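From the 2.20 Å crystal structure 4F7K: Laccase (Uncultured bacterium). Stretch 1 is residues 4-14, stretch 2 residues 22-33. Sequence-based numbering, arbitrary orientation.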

ATOM      1  N   VAL A   4       0.833  19.084  10.412  1.00 58.60           N
ATOM      2  CA  VAL A   4       0.248  19.256   9.079  1.00 56.20           C
ATOM      3  C   VAL A   4      -1.249  18.950   9.161  1.00 53.48           C
ATOM      4  O   VAL A   4      -1.641  17.900   9.709  1.00 53.39           O
ATOM      5  N   GLU A   5      -2.080  19.855   8.638  1.00 50.30           N
ATOM      6  CA  GLU A   5      -3.507  19.552   8.519  1.00 47.04           C
ATOM      7  C   GLU A   5      -3.777  18.603   7.356  1.00 43.34           C
ATOM      8  O   GLU A   5      -3.258  18.790   6.254  1.00 42.87           O
ATOM      9  N   LEU A   6      -4.562  17.571   7.634  1.00 39.20           N
ATOM     10  CA  LEU A   6      -4.949  16.590   6.639  1.00 35.65           C
ATOM     11  C   LEU A   6      -6.473  16.593   6.569  1.00 34.68           C
ATOM     12  O   LEU A   6      -7.149  16.027   7.446  1.00 33.86           O
ATOM     13  N   VAL A   7      -7.011  17.278   5.558  1.00 32.22           N
ATOM     14  CA  VAL A   7      -8.440  17.514   5.515  1.00 31.26           C
ATOM     15  C   VAL A   7      -9.093  16.580   4.529  1.00 29.46           C
ATOM     16  O   VAL A   7      -8.838  16.690   3.341  1.00 29.00           O
ATOM     17  N   ALA A   8      -9.894  15.644   5.029  1.00 27.59           N
ATOM     18  CA  ALA A   8     -10.718  14.793   4.165  1.00 27.47           C
ATOM     19  C   ALA A   8     -11.889  15.665   3.644  1.00 27.78           C
ATOM     20  O   ALA A   8     -12.641  16.235   4.444  1.00 29.41           O
ATOM     21  N   GLN A   9     -11.978  15.861   2.327  1.00 26.63           N
ATOM     22  CA  GLN A   9     -13.004  16.758   1.755  1.00 27.57           C
ATOM     23  C   GLN A   9     -13.414  16.404   0.322  1.00 26.15           C
ATOM     24  O   GLN A   9     -12.717  15.659  -0.348  1.00 24.82           O
ATOM     25  N   PRO A  10     -14.539  16.992  -0.171  1.00 26.83           N
ATOM     26  CA  PRO A  10     -14.826  16.807  -1.602  1.00 26.60           C
ATOM     27  C   PRO A  10     -13.733  17.456  -2.450  1.00 26.23           C
ATOM     28  O   PRO A  10     -13.255  18.532  -2.132  1.00 27.70           O
ATOM     29  N   VAL A  11     -13.372  16.827  -3.549  1.00 24.97           N
ATOM     30  CA  VAL A  11     -12.315  17.329  -4.395  1.00 25.00           C
ATOM     31  C   VAL A  11     -12.656  16.874  -5.798  1.00 26.56           C
ATOM     32  O   VAL A  11     -13.645  16.155  -5.995  1.00 25.95           O
ATOM     33  N   ASN A  12     -11.824  17.269  -6.757  1.00 28.76           N
ATOM     34  CA  ASN A  12     -11.917  16.766  -8.133  1.00 31.68           C
ATOM     35  C   ASN A  12     -10.580  16.167  -8.533  1.00 31.94           C
ATOM     36  O   ASN A  12      -9.498  16.610  -8.080  1.00 32.05           O
ATOM     37  N   ALA A  13     -10.628  15.163  -9.396  1.00 32.25           N
ATOM     38  CA  ALA A  13      -9.381  14.586  -9.873  1.00 32.41           C
ATOM     39  C   ALA A  13      -9.461  14.374 -11.349  1.00 32.92           C
ATOM     40  O   ALA A  13     -10.494  13.935 -11.848  1.00 32.33           O
ATOM     41  N   GLN A  14      -8.363  14.639 -12.044  1.00 33.77           N
ATOM     42  CA  GLN A  14      -8.308  14.331 -13.457  1.00 35.87           C
ATOM     43  C   GLN A  14      -7.849  12.889 -13.646  1.00 36.20           C
ATOM     44  O   GLN A  14      -6.652  12.612 -13.689  1.00 37.20           O
ATOM     45  N   ALA A  22     -13.149  15.792 -15.627  1.00 38.15           N
ATOM     46  CA  ALA A  22     -12.613  15.519 -14.316  1.00 36.64           C
ATOM     47  C   ALA A  22     -13.653  14.730 -13.530  1.00 35.64           C
ATOM     48  O   ALA A  22     -14.793  14.642 -13.945  1.00 36.20           O
ATOM     49  N   THR A  23     -13.255  14.157 -12.405  1.00 33.83           N
ATOM     50  CA  THR A  23     -14.118  13.267 -11.643  1.00 33.22           C
ATOM     51  C   THR A  23     -14.261  13.798 -10.208  1.00 32.65           C
ATOM     52  O   THR A  23     -13.267  13.974  -9.520  1.00 32.77           O
ATOM     53  N   PRO A  24     -15.503  14.015  -9.749  1.00 32.36           N
ATOM     54  CA  PRO A  24     -15.764  14.450  -8.378  1.00 32.15           C
ATOM     55  C   PRO A  24     -15.624  13.298  -7.422  1.00 31.73           C
ATOM     56  O   PRO A  24     -16.044  12.193  -7.750  1.00 31.23           O
ATOM     57  N   MET A  25     -14.924  13.516  -6.304  1.00 31.25           N
ATOM     58  CA  MET A  25     -14.818  12.479  -5.298  1.00 31.09           C
ATOM     59  C   MET A  25     -14.400  13.034  -3.945  1.00 29.75           C
ATOM     60  O   MET A  25     -14.382  14.250  -3.768  1.00 29.47           O
ATOM     61  N   LEU A  26     -14.062  12.144  -3.009  1.00 28.10           N
ATOM     62  CA  LEU A  26     -13.471  12.579  -1.715  1.00 28.12           C
ATOM     63  C   LEU A  26     -11.983  12.462  -1.786  1.00 26.77           C
ATOM     64  O   LEU A  26     -11.477  11.517  -2.350  1.00 27.93           O
ATOM     65  N   GLY A  27     -11.262  13.434  -1.242  1.00 26.95           N
ATOM     66  CA  GLY A  27      -9.819  13.344  -1.163  1.00 25.04           C
ATOM     67  C   GLY A  27      -9.300  14.122   0.023  1.00 26.36           C
ATOM     68  O   GLY A  27     -10.058  14.471   0.945  1.00 27.01           O
ATOM     69  N   PHE A  28      -8.017  14.464  -0.027  1.00 26.20           N
ATOM     70  CA  PHE A  28      -7.359  15.117   1.078  1.00 26.40           C
ATOM     71  C   PHE A  28      -6.697  16.343   0.527  1.00 27.03           C
ATOM     72  O   PHE A  28      -5.959  16.251  -0.454  1.00 27.44           O
ATOM     73  N   ASN A  29      -6.912  17.469   1.179  1.00 27.52           N
ATOM     74  CA  ASN A  29      -6.191  18.702   0.855  1.00 29.90           C
ATOM     75  C   ASN A  29      -6.306  19.161  -0.614  1.00 30.10           C
ATOM     76  O   ASN A  29      -5.296  19.569  -1.239  1.00 30.60           O
ATOM     77  N   GLY A  30      -7.519  19.075  -1.161  1.00 29.84           N
ATOM     78  CA  GLY A  30      -7.828  19.664  -2.485  1.00 29.37           C
ATOM     79  C   GLY A  30      -7.541  18.704  -3.639  1.00 29.17           C
ATOM     80  O   GLY A  30      -7.664  19.091  -4.792  1.00 27.86           O
ATOM     81  N   GLY A  31      -7.168  17.448  -3.335  1.00 28.25           N
ATOM     82  CA  GLY A  31      -6.835  16.466  -4.411  1.00 26.95           C
ATOM     83  C   GLY A  31      -6.957  15.009  -4.000  1.00 26.92           C
ATOM     84  O   GLY A  31      -7.165  14.710  -2.825  1.00 27.32           O
ATOM     85  N   THR A  32      -6.872  14.112  -4.983  1.00 26.51           N
ATOM     86  CA  THR A  32      -6.659  12.690  -4.758  1.00 26.42           C
ATOM     87  C   THR A  32      -5.726  12.137  -5.859  1.00 26.15           C
ATOM     88  O   THR A  32      -5.901  12.441  -7.017  1.00 26.97           O
ATOM     89  N   PRO A  33      -4.680  11.398  -5.491  1.00 25.46           N
ATOM     90  CA  PRO A  33      -4.214  11.045  -4.159  1.00 26.07           C
ATOM     91  C   PRO A  33      -4.022  12.237  -3.240  1.00 26.42           C
ATOM     92  O   PRO A  33      -3.771  13.328  -3.699  1.00 25.48           O
TER

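Strands 4-13 and 23-28 run antiparallel, and the paired N-H to O bonds of Q9 with G27 (2.7 Å from Q9 N to G27 O, 2.8 Å from G27 N to Q9 O), of V11 with M25 and of A13 with T23 set the register. Q9, V11, A13, T23 and M25 direct CB to one face and A8, N12, P24 and F28 to the other, whereas the side chains of P10 and L26 diverge.

One apolar cluster lies on the face carrying V11, A13, T23 and M25. V11 (chi1 m) has the largest covered area, 98 Å². Its CG2 lies 4.1 Å from M25 CG and 3.5 Å from G27 N, while its CG1 approaches G31 N at 3.6 Å. G27 leaves this space free: an ideal CB there would fall 3.0 Å from V11 CG2 and 2.2 Å from G31 O, both clashes. A13 CB meets T32 CG2 at 3.6 Å, and M25 (p, t, m) brings SD to 4.4 Å from A13 CB. On the face of A8 and F28, the F28 ring (chi1 m) takes L6 CG at 3.5 Å from its CD1 and A8 CB at 3.8 Å from its CE1. L6 (t, p) starts sideways, but its end comes nearer the other stretch.

The polar side-chain evidence centres on N29 (chi1 m). Its CB points away, yet the amide turns back to bond twice: ND2 donates to E5 O (3.0 Å, 163°) and OD1 accepts from V7 N (2.9 Å, 166°). With N29 N donating to V7 O at 3.0 Å, this extends the pairing beyond the strand end at F28, where a type I' turn begins.

Two waters bridge the stretches. Water 1 donates to N12 O (2.7 Å) and accepts from T32 N (3.1 Å); water 2 accepts from N12 N (3.1 Å) and donates to G30 O (2.6 Å).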

ATOM      1  CB  VAL A   4       0.912  18.342   8.033  1.00 55.39           C
ATOM      2  CG1 VAL A   4       0.820  16.887   8.448  1.00 56.55           C
ATOM      3  CG2 VAL A   4       0.271  18.530   6.644  1.00 56.45           C
ATOM      4  CB  GLU A   5      -4.372  20.800   8.443  1.00 47.50           C
ATOM      5  CG  GLU A   5      -4.843  21.283   9.818  1.00 52.12           C
ATOM      6  CD  GLU A   5      -6.047  22.244   9.748  1.00 58.20           C
ATOM      7  OE1 GLU A   5      -6.670  22.397   8.659  1.00 57.30           O
ATOM      8  OE2 GLU A   5      -6.377  22.847  10.799  1.00 61.29           O
ATOM      9  CB  LEU A   6      -4.429  15.208   7.016  1.00 34.59           C
ATOM     10  CG  LEU A   6      -4.675  14.068   6.042  1.00 34.10           C
ATOM     11  CD1 LEU A   6      -3.971  14.285   4.668  1.00 30.15           C
ATOM     12  CD2 LEU A   6      -4.232  12.770   6.677  1.00 32.08           C
ATOM     13  CB  VAL A   7      -8.801  18.978   5.156  1.00 32.48           C
ATOM     14  CG1 VAL A   7     -10.279  19.228   5.446  1.00 30.86           C
ATOM     15  CG2 VAL A   7      -7.911  19.999   5.960  1.00 33.10           C
ATOM     16  CB  ALA A   8     -11.208  13.540   4.934  1.00 26.92           C
ATOM     17  CB  GLN A   9     -12.523  18.225   1.776  1.00 28.01           C
ATOM     18  CG  GLN A   9     -11.126  18.355   1.106  1.00 31.78           C
ATOM     19  CD  GLN A   9     -10.499  19.683   1.291  1.00 34.00           C
ATOM     20  OE1 GLN A   9     -11.061  20.585   1.949  1.00 39.79           O
ATOM     21  NE2 GLN A   9      -9.340  19.843   0.709  1.00 29.44           N
ATOM     22  CB  PRO A  10     -16.154  17.539  -1.821  1.00 27.54           C
ATOM     23  CG  PRO A  10     -16.794  17.593  -0.381  1.00 29.19           C
ATOM     24  CD  PRO A  10     -15.582  17.749   0.541  1.00 27.03           C
ATOM     25  CB  VAL A  11     -10.983  16.641  -3.998  1.00 24.39           C
ATOM     26  CG1 VAL A  11     -10.673  16.904  -2.480  1.00 21.78           C
ATOM     27  CG2 VAL A  11     -11.072  15.099  -4.341  1.00 20.11           C
ATOM     28  CB  ASN A  12     -12.262  17.870  -9.112  1.00 33.03           C
ATOM     29  CG  ASN A  12     -13.600  18.512  -8.829  1.00 37.03           C
ATOM     30  OD1 ASN A  12     -14.664  18.085  -9.350  1.00 41.16           O
ATOM     31  ND2 ASN A  12     -13.565  19.569  -8.050  1.00 34.55           N
ATOM     32  CB  ALA A  13      -9.131  13.258  -9.182  1.00 30.72           C
ATOM     33  CB  GLN A  14      -7.417  15.318 -14.232  1.00 36.52           C
ATOM     34  CG  GLN A  14      -7.544  15.221 -15.780  1.00 37.01           C
ATOM     35  CD  GLN A  14      -8.952  15.565 -16.323  1.00 36.64           C
ATOM     36  OE1 GLN A  14      -9.566  16.501 -15.883  1.00 35.42           O
ATOM     37  NE2 GLN A  14      -9.437  14.792 -17.284  1.00 36.48           N
ATOM     38  CB  ALA A  22     -12.259  16.831 -13.599  1.00 36.65           C
ATOM     39  CB  THR A  23     -13.510  11.829 -11.590  1.00 32.25           C
ATOM     40  OG1 THR A  23     -13.382  11.299 -12.925  1.00 33.98           O
ATOM     41  CG2 THR A  23     -14.382  10.872 -10.750  1.00 30.89           C
ATOM     42  CB  PRO A  24     -17.226  14.963  -8.428  1.00 34.32           C
ATOM     43  CG  PRO A  24     -17.816  14.361  -9.700  1.00 32.91           C
ATOM     44  CD  PRO A  24     -16.680  14.164 -10.634  1.00 33.37           C
ATOM     45  CB  MET A  25     -13.863  11.370  -5.754  1.00 32.35           C
ATOM     46  CG  MET A  25     -12.506  11.798  -6.251  1.00 33.00           C
ATOM     47  SD  MET A  25     -12.020  10.484  -7.443  1.00 43.54           S
ATOM     48  CE  MET A  25     -11.930   9.026  -6.429  1.00 36.64           C
ATOM     49  CB  LEU A  26     -14.068  11.820  -0.495  1.00 26.97           C
ATOM     50  CG  LEU A  26     -15.605  11.789  -0.371  1.00 31.46           C
ATOM     51  CD1 LEU A  26     -16.024  10.912   0.810  1.00 34.42           C
ATOM     52  CD2 LEU A  26     -16.270  13.200  -0.266  1.00 30.85           C
ATOM     53  CB  PHE A  28      -6.232  14.219   1.665  1.00 25.40           C
ATOM     54  CG  PHE A  28      -6.716  13.095   2.519  1.00 25.72           C
ATOM     55  CD1 PHE A  28      -7.240  13.329   3.781  1.00 25.79           C
ATOM     56  CD2 PHE A  28      -6.651  11.796   2.056  1.00 25.46           C
ATOM     57  CE1 PHE A  28      -7.684  12.235   4.576  1.00 27.87           C
ATOM     58  CE2 PHE A  28      -7.091  10.733   2.820  1.00 25.62           C
ATOM     59  CZ  PHE A  28      -7.581  10.948   4.083  1.00 25.71           C
ATOM     60  CB  ASN A  29      -4.708  18.582   1.277  1.00 29.92           C
ATOM     61  CG  ASN A  29      -4.512  18.686   2.786  1.00 31.76           C
ATOM     62  OD1 ASN A  29      -5.460  18.717   3.554  1.00 32.30           O
ATOM     63  ND2 ASN A  29      -3.275  18.761   3.210  1.00 33.45           N
ATOM     64  CB  THR A  32      -7.948  11.848  -4.657  1.00 26.69           C
ATOM     65  OG1 THR A  32      -7.578  10.474  -4.444  1.00 29.89           O
ATOM     66  CG2 THR A  32      -8.782  11.920  -5.903  1.00 25.99           C
ATOM     67  CB  PRO A  33      -2.844  10.371  -4.426  1.00 25.53           C
ATOM     68  CG  PRO A  33      -3.017   9.777  -5.806  1.00 28.71           C
ATOM     69  CD  PRO A  33      -3.840  10.820  -6.549  1.00 26.53           C
TER
HETATM   70  O   HOH W   1      -6.972  15.781  -7.541  1.00 16.16           O
HETATM   71  O   HOH W   2      -9.918  19.613  -5.967  1.00 21.23           O